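Local coordinates for arginine kinase (PDB 4RF6), which catalyses the reversible transfer of a phosphoryl group from ATP to L-arginine, giving phosphoarginine and ADP, in a chain of two tandem phosphagen kinase repeats, at residues N17-D21 with P22-P26; L53-T56 with L57-I61; G161-T164 with S165-G168; K388-T391 with P392-D396; L505-E508 with R509-G513. All blocks are in the same frame, centred on the assembly; numbering follows the deposited sequence.

Interaction 1: N17-D21 with P22-P26; sequences NAFPD and PLNDP
Pro-20 and Leu-23 meet across a single short turn of 3-10 helix that links 17-21 to 22-26. The N of Leu-23 donates to the O of Pro-20 at 3.1 Å, a nearly straight bond with an N-H...O angle of 165°. One residue on, the N of Asn-24 donates to the O of Asp-21 at 2.7 Å. These successive i to i+3 bonds are the 3-10 pattern. It lies in the loop between helices 7-14 and 33-37, in the N-terminal region of the first repeat. Within the turn, CD1 of Leu-23 packs on CG of the Pro-20 ring at 3.7 Å. The Leu-23 CG lies anti to its own carbonyl carbon (chi1 -67°), and this puts the isobutyl group beside the proline. On another side, the amide ND2 of Asn-24 reaches the edge of the Phe-19 ring, 3.9 Å from CE1. Amide and ring planes are 26° apart. A face of that ring carries CD of Pro-20. Pro-20 also packs on Trp-58 and Ile-61 of helix 57-66. Pro-22 rests on Thr-9 and Phe-13 of helix 7-14.

Interaction 2: L53-T56 with L57-I61; sequences LGIT and LWDCI
Thr-56 and Asp-59 form a capping box at the start of helix 57-66, with Thr-56 as the N-cap. Each residue uses its side chain to bind the backbone N of the other. The OG1 of Thr-56 accepts from the N of Asp-59 at 3.1 Å. In return, the OD2 of Asp-59 accepts from the N of Thr-56 at 2.9 Å, in a nearly straight bond of 165°. This donor comes to the anti side of OD2 and lies 23° out of the carboxylate plane. The same OD2 also takes a weak bond from the OG1 of Thr-56 at 3.0 Å. The Thr-56 hydroxyl can reach forward because OG1 stands between its own backbone N and carbonyl carbon (chi1 71°). The Asp-59 CG is anti to its carbonyl carbon, which brings OD2 back to the N of Thr-56. OD1, the other oxygen of Asp-59, makes a salt bridge with Lys-14, so helix 7-14 is tied to this cap. Beyond the box, Ile-55 turns CG2 anti to its backbone N. The Cys-60 side chain is about 5 Å from that of Val-74, which probably helps bind the substrate. The first full helical bond runs from the N of Cys-60 to the O of Thr-56 at 3.3 Å. The SG of Cys-60 lies 3.9 Å from CG2 of Ile-55.

Interaction 3: G161-T164 with S165-G168; sequences GVLT and SLTG
The N of Ser-165 donates to the O of Val-162 at 3.0 Å, and the N of Leu-166 to the O of Leu-163 at 3.1 Å, as the chain leaves helix 149-163. The hydroxyl of Ser-165 adds a second grip on the O of Val-162. Its OG donates at 2.6 Å, in the carbonyl plane and on a lone pair. OG gets there because the first torsion of Ser-165 (chi1 84°) folds it over its own main chain, back toward the helix. The O of Val-162 thus takes two bonds from one serine. Residues 163-166 make a type I beta turn, which ends the helix and starts the link to strand 172-176 in the catalytic region of the first repeat. The leucines at the two ends of the turn lie side by side and point the same way. CD2 of Leu-163 touches CD1 of Leu-166 at 3.8 Å, and both side chains pack on Tyr-218 of strand 216-220. CG of Leu-166 also lies close to the O of Leu-163. A water donates to this O at 3.2 Å and to the O of Leu-166 at 3.1 Å, bridging the turn. Val-162 faces helix 246-264, where it touches Glu-259, Ile-260 and Lys-263. The OG1 of Thr-164 bonds back to the O of Val-160.

Interaction 4: K388-T391 with P392-D396; sequences KYLT and PELFD
The OG1 of Thr-391 is gripped by two partners of 392-396. It accepts from the N of Leu-394 at 2.9 Å, in a nearly straight bond of 164°. It donates to the OE2 of Glu-393, also at 2.9 Å. The hydroxyl meets this carboxylate from above its plane, 46° out of it. Two torsions make the approach possible. The chi1 of Thr-391 directs OG1 at the helix start. The Glu-393 chain bends at chi2 (82°), which curls its carboxylate back over the threonine instead of letting it extend. The backbone adds a bond from the N of Phe-395 to the O of Thr-391 at 2.8 Å. Next to this polar group is an apolar one. CD1 of Leu-390 meets CD2 of Leu-394 at 3.7 Å, with the two side chains at about a right angle. The other methyl of Leu-390, CD2, is 4.2 Å from CD1 of the Phe-395 ring. Leu-390 is the centre of an inverse gamma turn, the bend that sets these side chains against the next helix. Further out, Leu-390 and Phe-395 both pack on Leu-409 of helix 409-418, and Leu-394 on Leu-440 of helix 438-448. The whole is an N-cap with proline in the first helical position, joining helices 385-389 and 392-398 in the N-terminal region of the second repeat.

Interaction 5: L505-E508 with R509-G513; sequences LDIE and RKVVG
Arg-509 reaches back one turn of its helix to Asp-506. Its CB lies 3.4 Å from the O of Leu-505, the same carbonyl that accepts from the N of Arg-509. CG stands anti to the backbone N, and the chain runs straight to CD. The bend at chi3 (84°) swings NE round the helix, and the next torsion turns NH2 back to Asp-506. CZ is 4.0 Å from OD1 of Asp-506. NH2 makes the contact, a salt bridge to this OD1 at 2.9 Å. The oxygen sits at the edge of the guanidinium, slightly tilted from its plane, while NH2 comes to the carboxylate from above. The two planes are 88° apart. The single bond is bent (132°). CG of Lys-510 lies above one guanidinium face, offset toward the rim. On another side of the helix, CG2 of Ile-507 and CG2 of Val-511 touch at 4.1 Å. CG of Glu-508 runs beside CG2 of Val-512, and OE1 of Glu-508 hydrogen-bonds to OH of Tyr-526. Helix 501-516 packs Val-511 and Val-512 on Ile-581 of strand 577-581, Val-512 also on Tyr-526 of strand 524-528, and Val-511 on Leu-616 of helix 598-616.

The five contacts follow one another along the chain. Interactions 1 to 3 belong to the first repeat, and interactions 4 and 5 to the second. Interactions 1 and 2 touch, with centres about 16 Å apart. Trp-58 and Ile-61 of helix 57-66 join them in one N-terminal region. Interaction 3 lies about 36 Å from interaction 2, centre to centre, beside the first eight-stranded antiparallel sheet. Interaction 5 is on the matching helix beside the second sheet, its centre about 26 Å from that of interaction 3. Interaction 4 is in the N-terminal region of the second repeat, about 74 Å between centres from interaction 1. Each repeat pairs a helical N-terminal region with a sheet-based catalytic one.

Interaction 1: N17-D21 with P22-P26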
loop_
_atom_site.group_PDB
_atom_site.type_symbol
_atom_site.label_atom_id
_atom_site.label_comp_id
_atom_site.label_asym_id
_atom_site.label_seq_id
_atom_site.Cartn_x
_atom_site.Cartn_y
_atom_site.Cartn_z
ATOM N N ASN A 17 31.856 37.495 16.008
ATOM C CA ASN A 17 32.416 36.277 16.588
ATOM C C ASN A 17 32.276 36.297 18.110
ATOM O O ASN A 17 33.205 35.955 18.840
ATOM C CB ASN A 17 33.880 36.103 16.178
ATOM C CG ASN A 17 34.336 34.656 16.223
ATOM O OD1 ASN A 17 33.537 33.732 16.059
ATOM N ND2 ASN A 17 35.634 34.453 16.439
ATOM N N ALA A 18 31.107 36.725 18.575
ATOM C CA ALA A 18 30.826 36.828 19.998
ATOM C C ALA A 18 29.881 35.704 20.418
ATOM O O ALA A 18 29.198 35.113 19.576
ATOM C CB ALA A 18 30.223 38.185 20.317
ATOM N N PHE A 19 29.850 35.407 21.716
ATOM C CA PHE A 19 28.967 34.374 22.245
ATOM C C PHE A 19 27.524 34.684 21.861
ATOM O O PHE A 19 27.084 35.827 21.971
ATOM C CB PHE A 19 29.108 34.280 23.767
ATOM C CG PHE A 19 28.283 33.190 24.387
ATOM C CD1 PHE A 19 27.009 33.458 24.863
ATOM C CD2 PHE A 19 28.779 31.899 24.485
ATOM C CE1 PHE A 19 26.241 32.459 25.428
ATOM C CE2 PHE A 19 28.020 30.891 25.049
ATOM C CZ PHE A 19 26.749 31.174 25.524
ATOM N N PRO A 20 26.785 33.672 21.383
ATOM C CA PRO A 20 25.404 33.940 20.966
ATOM C C PRO A 20 24.469 34.119 22.164
ATOM O O PRO A 20 23.914 33.136 22.668
ATOM C CB PRO A 20 25.029 32.685 20.167
ATOM C CG PRO A 20 25.869 31.606 20.754
ATOM C CD PRO A 20 27.164 32.260 21.189
ATOM N N ASP A 21 24.307 35.367 22.607
ATOM C CA ASP A 21 23.350 35.723 23.664
ATOM C C ASP A 21 21.932 35.116 23.548
ATOM O O ASP A 21 21.346 34.752 24.570
ATOM C CB ASP A 21 23.238 37.249 23.818
ATOM C CG ASP A 21 24.400 37.860 24.593
ATOM O OD1 ASP A 21 25.175 37.103 25.218
ATOM O OD2 ASP A 21 24.524 39.106 24.583
ATOM N N PRO A 22 21.366 35.020 22.321
ATOM C CA PRO A 22 20.019 34.438 22.208
ATOM C C PRO A 22 19.873 33.015 22.759
ATOM O O PRO A 22 18.747 32.550 22.918
ATOM C CB PRO A 22 19.766 34.443 20.700
ATOM C CG PRO A 22 20.535 35.610 20.211
ATOM C CD PRO A 22 21.782 35.645 21.049
ATOM N N LEU A 23 20.977 32.332 23.044
ATOM C CA LEU A 23 20.884 31.031 23.700
ATOM C C LEU A 23 20.404 31.218 25.143
ATOM O O LEU A 23 19.863 30.295 25.759
ATOM C CB LEU A 23 22.217 30.282 23.635
ATOM C CG LEU A 23 22.633 29.853 22.224
ATOM C CD1 LEU A 23 23.830 28.916 22.228
ATOM C CD2 LEU A 23 21.465 29.205 21.501
ATOM N N ASN A 24 20.597 32.428 25.661
ATOM C CA ASN A 24 20.065 32.820 26.960
ATOM C C ASN A 24 18.716 33.527 26.828
ATOM O O ASN A 24 18.230 34.142 27.781
ATOM C CB ASN A 24 21.061 33.726 27.692
ATOM C CG ASN A 24 22.371 33.025 28.008
ATOM O OD1 ASN A 24 22.383 31.862 28.409
ATOM N ND2 ASN A 24 23.484 33.732 27.823
ATOM N N ASP A 25 18.115 33.451 25.645
ATOM C CA ASP A 25 16.792 34.034 25.445
ATOM C C ASP A 25 15.696 33.062 25.867
ATOM O O ASP A 25 15.711 31.892 25.484
ATOM C CB ASP A 25 16.590 34.485 23.994
ATOM C CG ASP A 25 16.719 35.990 23.826
ATOM O OD1 ASP A 25 17.854 36.513 23.908
ATOM O OD2 ASP A 25 15.680 36.649 23.600
ATOM N N PRO A 26 14.737 33.555 26.662
ATOM C CA PRO A 26 13.630 32.774 27.226
ATOM C C PRO A 26 12.909 31.951 26.160
ATOM O O PRO A 26 12.378 30.881 26.463
ATOM C CB PRO A 26 12.696 33.849 27.781
ATOM C CG PRO A 26 13.589 35.015 28.067
ATOM C CD PRO A 26 14.657 34.981 27.024
#

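Interaction 2: L53-T56 with L57-I61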
loop_
_atom_site.group_PDB
_atom_site.type_symbol
_atom_site.label_atom_id
_atom_site.label_comp_id
_atom_site.label_asym_id
_atom_site.label_seq_id
_atom_site.Cartn_x
_atom_site.Cartn_y
_atom_site.Cartn_z
ATOM N N LEU A 53 38.790 23.125 5.854
ATOM C CA LEU A 53 37.795 23.654 4.922
ATOM C C LEU A 53 37.352 25.057 5.326
ATOM O O LEU A 53 36.505 25.665 4.666
ATOM C CB LEU A 53 36.582 22.728 4.820
ATOM C CG LEU A 53 36.848 21.280 4.419
ATOM C CD1 LEU A 53 35.562 20.647 3.924
ATOM C CD2 LEU A 53 37.932 21.170 3.363
ATOM N N GLY A 54 37.927 25.566 6.411
ATOM C CA GLY A 54 37.603 26.902 6.879
ATOM C C GLY A 54 36.365 26.923 7.754
ATOM O O GLY A 54 35.800 27.989 8.013
ATOM N N ILE A 55 35.944 25.751 8.219
ATOM C CA ILE A 55 34.746 25.657 9.050
ATOM C C ILE A 55 35.024 26.175 10.463
ATOM O O ILE A 55 35.966 25.721 11.125
ATOM C CB ILE A 55 34.201 24.217 9.113
ATOM C CG1 ILE A 55 33.983 23.668 7.701
ATOM C CG2 ILE A 55 32.890 24.179 9.891
ATOM C CD1 ILE A 55 33.051 24.524 6.854
ATOM N N THR A 56 34.210 27.127 10.916
ATOM C CA THR A 56 34.372 27.708 12.248
ATOM C C THR A 56 33.321 27.149 13.196
ATOM O O THR A 56 32.386 26.466 12.770
ATOM C CB THR A 56 34.237 29.251 12.226
ATOM O OG1 THR A 56 32.869 29.612 11.991
ATOM C CG2 THR A 56 35.108 29.859 11.144
ATOM N N LEU A 57 33.487 27.441 14.483
ATOM C CA LEU A 57 32.529 27.034 15.498
ATOM C C LEU A 57 31.184 27.684 15.206
ATOM O O LEU A 57 30.137 27.036 15.289
ATOM C CB LEU A 57 33.022 27.454 16.883
ATOM C CG LEU A 57 32.126 27.188 18.092
ATOM C CD1 LEU A 57 31.987 25.696 18.367
ATOM C CD2 LEU A 57 32.674 27.904 19.312
ATOM N N TRP A 58 31.220 28.969 14.858
ATOM C CA TRP A 58 30.003 29.698 14.522
ATOM C C TRP A 58 29.250 29.071 13.353
ATOM O O TRP A 58 28.017 29.017 13.369
ATOM C CB TRP A 58 30.306 31.170 14.235
ATOM C CG TRP A 58 29.749 32.068 15.287
ATOM C CD1 TRP A 58 30.450 32.784 16.220
ATOM C CD2 TRP A 58 28.366 32.327 15.541
ATOM N NE1 TRP A 58 29.583 33.482 17.027
ATOM C CE2 TRP A 58 28.297 33.215 16.632
ATOM C CE3 TRP A 58 27.178 31.896 14.945
ATOM C CZ2 TRP A 58 27.079 33.681 17.142
ATOM C CZ3 TRP A 58 25.975 32.357 15.449
ATOM C CH2 TRP A 58 25.933 33.242 16.532
ATOM N N ASP A 59 29.983 28.603 12.342
ATOM C CA ASP A 59 29.367 27.905 11.214
ATOM C C ASP A 59 28.579 26.699 11.709
ATOM O O ASP A 59 27.494 26.392 11.208
ATOM C CB ASP A 59 30.432 27.433 10.221
ATOM C CG ASP A 59 31.078 28.574 9.461
ATOM O OD1 ASP A 59 30.359 29.524 9.087
ATOM O OD2 ASP A 59 32.305 28.514 9.237
ATOM N N CYS A 60 29.138 26.018 12.703
ATOM C CA CYS A 60 28.527 24.808 13.233
ATOM C C CYS A 60 27.297 25.081 14.092
ATOM O O CYS A 60 26.320 24.333 14.044
ATOM C CB CYS A 60 29.552 24.006 14.029
ATOM S SG CYS A 60 30.787 23.210 12.983
ATOM N N ILE A 61 27.338 26.153 14.874
ATOM C CA ILE A 61 26.255 26.422 15.813
ATOM C C ILE A 61 25.182 27.336 15.237
ATOM O O ILE A 61 24.167 27.580 15.888
ATOM C CB ILE A 61 26.775 27.069 17.113
ATOM C CG1 ILE A 61 27.318 28.472 16.824
ATOM C CG2 ILE A 61 27.829 26.178 17.780
ATOM C CD1 ILE A 61 27.655 29.265 18.075
#

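Interaction 3: G161-T164 with S165-G168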
loop_
_atom_site.group_PDB
_atom_site.type_symbol
_atom_site.label_atom_id
_atom_site.label_comp_id
_atom_site.label_asym_id
_atom_site.label_seq_id
_atom_site.Cartn_x
_atom_site.Cartn_y
_atom_site.Cartn_z
ATOM N N GLY A 161 26.814 7.631 -11.538
ATOM C CA GLY A 161 27.541 6.587 -12.243
ATOM C C GLY A 161 27.354 5.206 -11.638
ATOM O O GLY A 161 27.251 4.212 -12.363
ATOM N N VAL A 162 27.317 5.138 -10.310
ATOM C CA VAL A 162 27.074 3.874 -9.626
ATOM C C VAL A 162 25.600 3.500 -9.721
ATOM O O VAL A 162 25.256 2.363 -10.052
ATOM C CB VAL A 162 27.489 3.925 -8.142
ATOM C CG1 VAL A 162 27.026 2.676 -7.420
ATOM C CG2 VAL A 162 28.990 4.072 -8.007
ATOM N N LEU A 163 24.730 4.466 -9.438
ATOM C CA LEU A 163 23.294 4.204 -9.407
ATOM C C LEU A 163 22.760 3.698 -10.746
ATOM O O LEU A 163 22.026 2.711 -10.789
ATOM C CB LEU A 163 22.515 5.440 -8.939
ATOM C CG LEU A 163 22.706 5.859 -7.480
ATOM C CD1 LEU A 163 21.795 7.024 -7.114
ATOM C CD2 LEU A 163 22.475 4.687 -6.538
ATOM N N THR A 164 23.139 4.360 -11.838
ATOM C CA THR A 164 22.694 3.948 -13.171
ATOM C C THR A 164 23.339 2.638 -13.647
ATOM O O THR A 164 23.025 2.143 -14.733
ATOM C CB THR A 164 22.899 5.067 -14.227
ATOM O OG1 THR A 164 24.251 5.539 -14.182
ATOM C CG2 THR A 164 21.958 6.233 -13.964
ATOM N N SER A 165 24.224 2.074 -12.831
ATOM C CA SER A 165 24.844 0.789 -13.147
ATOM C C SER A 165 24.070 -0.364 -12.505
ATOM O O SER A 165 24.234 -1.524 -12.886
ATOM C CB SER A 165 26.300 0.757 -12.672
ATOM O OG SER A 165 26.385 0.388 -11.304
ATOM N N LEU A 166 23.225 -0.030 -11.534
ATOM C CA LEU A 166 22.465 -1.022 -10.777
ATOM C C LEU A 166 21.574 -1.877 -11.676
ATOM O O LEU A 166 20.977 -1.369 -12.628
ATOM C CB LEU A 166 21.612 -0.326 -9.713
ATOM C CG LEU A 166 22.355 0.450 -8.626
ATOM C CD1 LEU A 166 21.387 1.233 -7.746
ATOM C CD2 LEU A 166 23.194 -0.489 -7.785
ATOM N N THR A 167 21.482 -3.169 -11.361
ATOM C CA THR A 167 20.723 -4.122 -12.168
ATOM C C THR A 167 19.563 -4.748 -11.394
ATOM O O THR A 167 19.452 -4.585 -10.175
ATOM C CB THR A 167 21.631 -5.253 -12.701
ATOM O OG1 THR A 167 22.260 -5.927 -11.602
ATOM C CG2 THR A 167 22.702 -4.692 -13.628
ATOM N N GLY A 168 18.702 -5.465 -12.111
ATOM C CA GLY A 168 17.592 -6.166 -11.492
ATOM C C GLY A 168 16.562 -5.251 -10.865
ATOM O O GLY A 168 16.124 -4.283 -11.487
HETATM O O HOH W 1 19.965 1.522 -12.902
#

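Interaction 4: K388-T391 with P392-D396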
loop_
_atom_site.group_PDB
_atom_site.type_symbol
_atom_site.label_atom_id
_atom_site.label_comp_id
_atom_site.label_asym_id
_atom_site.label_seq_id
_atom_site.Cartn_x
_atom_site.Cartn_y
_atom_site.Cartn_z
ATOM N N LYS A 388 -28.301 -17.205 11.260
ATOM C CA LYS A 388 -29.276 -18.252 10.987
ATOM C C LYS A 388 -28.657 -19.646 11.051
ATOM O O LYS A 388 -29.280 -20.585 11.547
ATOM C CB LYS A 388 -29.927 -18.032 9.616
ATOM C CG LYS A 388 -31.037 -19.028 9.285
ATOM C CD LYS A 388 -31.724 -18.674 7.977
ATOM C CE LYS A 388 -32.887 -19.610 7.703
ATOM N NZ LYS A 388 -33.484 -19.377 6.357
ATOM N N TYR A 389 -27.422 -19.774 10.570
ATOM C CA TYR A 389 -26.817 -21.095 10.385
ATOM C C TYR A 389 -25.648 -21.438 11.315
ATOM O O TYR A 389 -25.349 -22.616 11.533
ATOM C CB TYR A 389 -26.428 -21.295 8.914
ATOM C CG TYR A 389 -27.628 -21.365 8.004
ATOM C CD1 TYR A 389 -28.585 -22.357 8.170
ATOM C CD2 TYR A 389 -27.811 -20.435 6.988
ATOM C CE1 TYR A 389 -29.688 -22.429 7.348
ATOM C CE2 TYR A 389 -28.914 -20.497 6.159
ATOM C CZ TYR A 389 -29.847 -21.495 6.345
ATOM O OH TYR A 389 -30.947 -21.564 5.529
ATOM N N LEU A 390 -24.993 -20.422 11.868
ATOM C CA LEU A 390 -23.870 -20.672 12.768
ATOM C C LEU A 390 -24.339 -20.998 14.186
ATOM O O LEU A 390 -24.440 -20.112 15.032
ATOM C CB LEU A 390 -22.889 -19.495 12.799
ATOM C CG LEU A 390 -21.583 -19.794 13.538
ATOM C CD1 LEU A 390 -20.685 -20.665 12.689
ATOM C CD2 LEU A 390 -20.845 -18.537 13.959
ATOM N N THR A 391 -24.625 -22.270 14.440
ATOM C CA THR A 391 -24.935 -22.728 15.790
ATOM C C THR A 391 -23.634 -22.815 16.589
ATOM O O THR A 391 -22.552 -22.908 16.004
ATOM C CB THR A 391 -25.598 -24.104 15.756
ATOM O OG1 THR A 391 -24.591 -25.108 15.580
ATOM C CG2 THR A 391 -26.588 -24.185 14.611
ATOM N N PRO A 392 -23.727 -22.757 17.929
ATOM C CA PRO A 392 -22.526 -22.916 18.756
ATOM C C PRO A 392 -21.843 -24.281 18.597
ATOM O O PRO A 392 -20.615 -24.347 18.679
ATOM C CB PRO A 392 -23.062 -22.741 20.178
ATOM C CG PRO A 392 -24.236 -21.829 20.016
ATOM C CD PRO A 392 -24.871 -22.253 18.712
ATOM N N GLU A 393 -22.617 -25.342 18.383
ATOM C CA GLU A 393 -22.041 -26.665 18.149
ATOM C C GLU A 393 -21.240 -26.670 16.854
ATOM O O GLU A 393 -20.122 -27.190 16.797
ATOM C CB GLU A 393 -23.127 -27.740 18.066
ATOM C CG GLU A 393 -24.128 -27.728 19.208
ATOM C CD GLU A 393 -25.222 -26.695 19.014
ATOM O OE1 GLU A 393 -25.643 -26.080 20.013
ATOM O OE2 GLU A 393 -25.662 -26.501 17.862
ATOM N N LEU A 394 -21.831 -26.092 15.812
ATOM C CA LEU A 394 -21.166 -25.962 14.522
ATOM C C LEU A 394 -19.904 -25.119 14.691
ATOM O O LEU A 394 -18.841 -25.461 14.165
ATOM C CB LEU A 394 -22.117 -25.323 13.503
ATOM C CG LEU A 394 -21.791 -25.340 12.010
ATOM C CD1 LEU A 394 -23.074 -25.308 11.202
ATOM C CD2 LEU A 394 -20.932 -24.161 11.619
ATOM N N PHE A 395 -20.030 -24.019 15.430
ATOM C CA PHE A 395 -18.896 -23.156 15.730
ATOM C C PHE A 395 -17.782 -23.943 16.416
ATOM O O PHE A 395 -16.612 -23.837 16.042
ATOM C CB PHE A 395 -19.331 -21.989 16.618
ATOM C CG PHE A 395 -18.200 -21.069 17.006
ATOM C CD1 PHE A 395 -17.652 -20.188 16.080
ATOM C CD2 PHE A 395 -17.691 -21.078 18.298
ATOM C CE1 PHE A 395 -16.614 -19.339 16.433
ATOM C CE2 PHE A 395 -16.655 -20.232 18.659
ATOM C CZ PHE A 395 -16.115 -19.360 17.727
ATOM N N ASP A 396 -18.153 -24.739 17.415
ATOM C CA ASP A 396 -17.178 -25.525 18.159
ATOM C C ASP A 396 -16.479 -26.577 17.294
ATOM O O ASP A 396 -15.273 -26.800 17.433
ATOM C CB ASP A 396 -17.824 -26.180 19.384
ATOM C CG ASP A 396 -18.049 -25.203 20.520
ATOM O OD1 ASP A 396 -18.942 -25.466 21.358
ATOM O OD2 ASP A 396 -17.339 -24.176 20.573
#

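Interaction 5: L505-E508 with R509-G513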
loop_
_atom_site.group_PDB
_atom_site.type_symbol
_atom_site.label_atom_id
_atom_site.label_comp_id
_atom_site.label_asym_id
_atom_site.label_seq_id
_atom_site.Cartn_x
_atom_site.Cartn_y
_atom_site.Cartn_z
ATOM N N LEU A 505 0.003 -8.958 -6.064
ATOM C CA LEU A 505 0.922 -8.377 -7.036
ATOM C C LEU A 505 1.134 -9.314 -8.225
ATOM O O LEU A 505 1.242 -8.858 -9.361
ATOM C CB LEU A 505 2.271 -8.049 -6.385
ATOM C CG LEU A 505 2.334 -6.882 -5.403
ATOM C CD1 LEU A 505 3.656 -6.886 -4.654
ATOM C CD2 LEU A 505 2.153 -5.557 -6.126
ATOM N N ASP A 506 1.212 -10.618 -7.965
ATOM C CA ASP A 506 1.372 -11.596 -9.044
ATOM C C ASP A 506 0.144 -11.604 -9.944
ATOM O O ASP A 506 0.257 -11.661 -11.165
ATOM C CB ASP A 506 1.604 -13.008 -8.497
ATOM C CG ASP A 506 3.005 -13.204 -7.948
ATOM O OD1 ASP A 506 3.874 -12.339 -8.201
ATOM O OD2 ASP A 506 3.239 -14.229 -7.269
ATOM N N ILE A 507 -1.029 -11.555 -9.325
ATOM C CA ILE A 507 -2.290 -11.506 -10.060
ATOM C C ILE A 507 -2.360 -10.271 -10.956
ATOM O O ILE A 507 -2.672 -10.384 -12.140
ATOM C CB ILE A 507 -3.492 -11.547 -9.095
ATOM C CG1 ILE A 507 -3.630 -12.941 -8.484
ATOM C CG2 ILE A 507 -4.773 -11.144 -9.808
ATOM C CD1 ILE A 507 -4.467 -12.994 -7.211
ATOM N N GLU A 508 -2.065 -9.097 -10.402
ATOM C CA GLU A 508 -2.094 -7.872 -11.198
ATOM C C GLU A 508 -1.157 -7.999 -12.400
ATOM O O GLU A 508 -1.527 -7.673 -13.528
ATOM C CB GLU A 508 -1.706 -6.644 -10.367
ATOM C CG GLU A 508 -1.872 -5.339 -11.144
ATOM C CD GLU A 508 -1.081 -4.174 -10.574
ATOM O OE1 GLU A 508 -1.345 -3.031 -11.002
ATOM O OE2 GLU A 508 -0.196 -4.398 -9.719
ATOM N N ARG A 509 0.047 -8.504 -12.149
ATOM C CA ARG A 509 1.061 -8.646 -13.194
ATOM C C ARG A 509 0.602 -9.572 -14.320
ATOM O O ARG A 509 0.755 -9.254 -15.504
ATOM C CB ARG A 509 2.365 -9.178 -12.586
ATOM C CG ARG A 509 3.561 -9.128 -13.525
ATOM C CD ARG A 509 4.795 -9.780 -12.909
ATOM N NE ARG A 509 4.810 -11.230 -13.104
ATOM C CZ ARG A 509 4.435 -12.110 -12.182
ATOM N NH1 ARG A 509 4.474 -13.411 -12.436
ATOM N NH2 ARG A 509 4.021 -11.685 -10.998
ATOM N N LYS A 510 0.034 -10.717 -13.955
ATOM C CA LYS A 510 -0.372 -11.702 -14.959
ATOM C C LYS A 510 -1.629 -11.294 -15.724
ATOM O O LYS A 510 -1.737 -11.547 -16.927
ATOM C CB LYS A 510 -0.541 -13.085 -14.333
ATOM C CG LYS A 510 0.679 -13.539 -13.550
ATOM C CD LYS A 510 0.920 -15.035 -13.626
ATOM C CE LYS A 510 -0.095 -15.827 -12.834
ATOM N NZ LYS A 510 0.482 -17.134 -12.393
ATOM N N VAL A 511 -2.576 -10.659 -15.038
ATOM C CA VAL A 511 -3.786 -10.174 -15.712
ATOM C C VAL A 511 -3.454 -9.058 -16.713
ATOM O O VAL A 511 -3.869 -9.113 -17.881
ATOM C CB VAL A 511 -4.859 -9.697 -14.716
ATOM C CG1 VAL A 511 -6.022 -9.080 -15.459
ATOM C CG2 VAL A 511 -5.344 -10.864 -13.859
ATOM N N VAL A 512 -2.703 -8.054 -16.255
ATOM C CA VAL A 512 -2.248 -6.965 -17.128
ATOM C C VAL A 512 -1.529 -7.519 -18.356
ATOM O O VAL A 512 -1.754 -7.052 -19.472
ATOM C CB VAL A 512 -1.332 -5.972 -16.387
ATOM C CG1 VAL A 512 -0.696 -4.978 -17.366
ATOM C CG2 VAL A 512 -2.120 -5.228 -15.330
ATOM N N GLY A 513 -0.684 -8.527 -18.142
ATOM C CA GLY A 513 -0.011 -9.212 -19.235
ATOM C C GLY A 513 -0.964 -9.712 -20.308
ATOM O O GLY A 513 -0.800 -9.401 -21.496
#